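Local coordinates for penicillin binding protein transpeptidase domain protein (Escherichia coli, PDB 4BJQ) that is a small alpha/beta fragment of a penicillin-binding protein, present as two copies joined through a shared beta-sheet, at residues Tyr63-Lys68 with Ile72-Glu77. Numbering follows the deposited sequence.
Sequences YIKKLK and IHLREE
Ile64 and Lys65 meet Ile72 and Leu74 without any flat group between them, since the two rings nearby serve other surfaces. Tyr63 lies against Ala25 and Ala29 of helix 19-30, while His73 points away from the helix and meets Trp5 of the second subunit with ring planes at about 20°. The contact itself is therefore a worked example of helix-on-sheet packing by aliphatic carbon alone.

Helix 58-66 and strand 72-76 run in roughly opposite directions, and Lys65 and His73 form the closest backbone pair, their CA atoms 7.5 Å apart. Towards the strand's start, the two isoleucines meet obliquely through their branch methyls, Ile64 CG2 to Ile72 CG2 at 4.1 Å. Each methyl stands opposite its own backbone N, and the longer CG1 arm is directed elsewhere: the end of Ile72 leads away from the helix.

Two residues on, Leu74 turns its forked end to the base of Lys65. Its CD1 lies 4.1 Å from Lys65 CB and 4.2 Å from Lys65 CG, and its CD2 approaches the same CB at 4.3 Å. With CG trans to the backbone N (chi1 -159°), the lysine chain starts alongside the leucine, then bends so that NZ ends 5.9 Å from Leu74 CD1. The amine thus stays off the leucine, and the first carbons of this exposed residue do the packing.

Strand 72-76 pairs antiparallel with a strand of the second subunit, whose Ile4 also packs on Ile64. The arrangement is a helix-loop-strand unit, its strand folded back against the preceding helix and completing an intersubunit sheet.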
loop_
_atom_site.group_PDB
_atom_site.type_symbol
_atom_site.label_atom_id
_atom_site.label_comp_id
_atom_site.label_asym_id
_atom_site.label_seq_id
_atom_site.Cartn_x
_atom_site.Cartn_y
_atom_site.Cartn_z
ATOM N N TYR A 63 9.692 7.206 -15.199
ATOM C CA TYR A 63 10.150 6.304 -14.126
ATOM C C TYR A 63 9.139 6.280 -12.967
ATOM O O TYR A 63 8.761 5.206 -12.487
ATOM C CB TYR A 63 11.546 6.712 -13.620
ATOM C CG TYR A 63 12.032 5.918 -12.419
ATOM C CD1 TYR A 63 12.668 4.689 -12.584
ATOM C CD2 TYR A 63 11.852 6.396 -11.114
ATOM C CE1 TYR A 63 13.119 3.952 -11.492
ATOM C CE2 TYR A 63 12.297 5.664 -10.012
ATOM C CZ TYR A 63 12.929 4.442 -10.212
ATOM O OH TYR A 63 13.375 3.702 -9.138
ATOM N N ILE A 64 8.702 7.462 -12.543
ATOM C CA ILE A 64 7.735 7.595 -11.449
ATOM C C ILE A 64 6.373 7.016 -11.823
ATOM O O ILE A 64 5.764 6.315 -11.024
ATOM C CB ILE A 64 7.639 9.055 -10.959
ATOM C CG1 ILE A 64 8.891 9.388 -10.142
ATOM C CG2 ILE A 64 6.367 9.290 -10.111
ATOM C CD1 ILE A 64 9.230 10.833 -10.109
ATOM N N LYS A 65 5.917 7.273 -13.046
ATOM C CA LYS A 65 4.673 6.683 -13.529
ATOM C C LYS A 65 4.685 5.155 -13.449
ATOM O O LYS A 65 3.720 4.550 -12.985
ATOM C CB LYS A 65 4.378 7.117 -14.963
ATOM C CG LYS A 65 2.885 6.982 -15.348
ATOM C CD LYS A 65 2.749 6.396 -16.758
ATOM C CE LYS A 65 1.753 7.180 -17.625
ATOM N NZ LYS A 65 0.347 7.179 -17.110
ATOM N N LYS A 66 5.794 4.548 -13.862
ATOM C CA LYS A 66 5.910 3.083 -13.945
ATOM C C LYS A 66 5.972 2.389 -12.578
ATOM O O LYS A 66 5.785 1.170 -12.486
ATOM C CB LYS A 66 7.099 2.680 -14.817
ATOM C CG LYS A 66 6.934 3.025 -16.286
ATOM C CD LYS A 66 8.068 2.426 -17.114
ATOM C CE LYS A 66 8.254 3.149 -18.446
ATOM N NZ LYS A 66 7.107 2.985 -19.380
ATOM N N LEU A 67 6.223 3.165 -11.521
ATOM C CA LEU A 67 6.095 2.674 -10.141
ATOM C C LEU A 67 4.633 2.315 -9.780
ATOM O O LEU A 67 4.390 1.553 -8.830
ATOM C CB LEU A 67 6.644 3.702 -9.131
ATOM C CG LEU A 67 8.145 4.044 -9.140
ATOM C CD1 LEU A 67 8.437 5.218 -8.227
ATOM C CD2 LEU A 67 9.028 2.846 -8.765
ATOM N N LYS A 68 3.678 2.873 -10.533
ATOM C CA LYS A 68 2.244 2.554 -10.390
ATOM C C LYS A 68 1.800 2.682 -8.937
ATOM O O LYS A 68 1.209 1.763 -8.369
ATOM C CB LYS A 68 1.925 1.152 -10.950
ATOM C CG LYS A 68 2.252 0.969 -12.439
ATOM C CD LYS A 68 1.397 -0.132 -13.100
ATOM C CE LYS A 68 1.753 -1.523 -12.583
ATOM N NZ LYS A 68 0.679 -2.557 -12.856
ATOM N N ILE A 72 -0.740 8.528 -6.855
ATOM C CA ILE A 72 0.287 9.337 -7.508
ATOM C C ILE A 72 -0.130 9.614 -8.937
ATOM O O ILE A 72 -0.515 8.710 -9.653
ATOM C CB ILE A 72 1.698 8.688 -7.431
ATOM C CG1 ILE A 72 2.150 8.572 -5.973
ATOM C CG2 ILE A 72 2.735 9.491 -8.257
ATOM C CD1 ILE A 72 2.174 9.899 -5.218
ATOM N N HIS A 73 -0.074 10.876 -9.336
ATOM C CA HIS A 73 -0.515 11.274 -10.664
ATOM C C HIS A 73 0.426 12.293 -11.280
ATOM O O HIS A 73 1.163 13.004 -10.574
ATOM C CB HIS A 73 -1.919 11.885 -10.602
ATOM C CG HIS A 73 -2.948 10.988 -9.990
ATOM N ND1 HIS A 73 -3.735 10.141 -10.740
ATOM C CD2 HIS A 73 -3.324 10.811 -8.700
ATOM C CE1 HIS A 73 -4.545 9.472 -9.940
ATOM N NE2 HIS A 73 -4.316 9.860 -8.699
ATOM N N LEU A 74 0.354 12.377 -12.602
ATOM C CA LEU A 74 1.141 13.310 -13.387
ATOM C C LEU A 74 0.217 14.118 -14.283
ATOM O O LEU A 74 -0.814 13.604 -14.742
ATOM C CB LEU A 74 2.128 12.546 -14.274
ATOM C CG LEU A 74 3.327 11.776 -13.723
ATOM C CD1 LEU A 74 2.937 10.477 -13.016
ATOM C CD2 LEU A 74 4.221 11.463 -14.902
ATOM N N ARG A 75 0.578 15.375 -14.527
ATOM C CA ARG A 75 -0.029 16.158 -15.609
ATOM C C ARG A 75 1.044 16.967 -16.337
ATOM O O ARG A 75 2.091 17.276 -15.763
ATOM C CB ARG A 75 -1.159 17.083 -15.109
ATOM C CG ARG A 75 -0.686 18.233 -14.234
ATOM C CD ARG A 75 -1.361 19.553 -14.575
ATOM N NE ARG A 75 -0.409 20.642 -14.377
ATOM C CZ ARG A 75 -0.343 21.392 -13.283
ATOM N NH1 ARG A 75 -1.192 21.205 -12.292
ATOM N NH2 ARG A 75 0.565 22.342 -13.182
ATOM N N GLU A 76 0.788 17.286 -17.603
ATOM C CA GLU A 76 1.630 18.227 -18.358
ATOM C C GLU A 76 1.596 19.601 -17.717
ATOM O O GLU A 76 0.568 20.025 -17.186
ATOM C CB GLU A 76 1.150 18.364 -19.809
ATOM C CG GLU A 76 1.557 17.226 -20.738
ATOM C CD GLU A 76 3.057 17.182 -21.056
ATOM O OE1 GLU A 76 3.727 18.241 -21.063
ATOM O OE2 GLU A 76 3.563 16.071 -21.318
ATOM N N GLU A 77 2.721 20.302 -17.786
ATOM C CA GLU A 77 2.785 21.684 -17.313
ATOM C C GLU A 77 2.704 22.741 -18.400
ATOM O O GLU A 77 2.525 22.417 -19.572
ATOM C CB GLU A 77 4.017 21.902 -16.468
ATOM C CG GLU A 77 3.666 22.014 -15.008
ATOM C CD GLU A 77 4.779 21.542 -14.175
ATOM O OE1 GLU A 77 5.667 20.882 -14.732
ATOM O OE2 GLU A 77 4.790 21.826 -12.981
#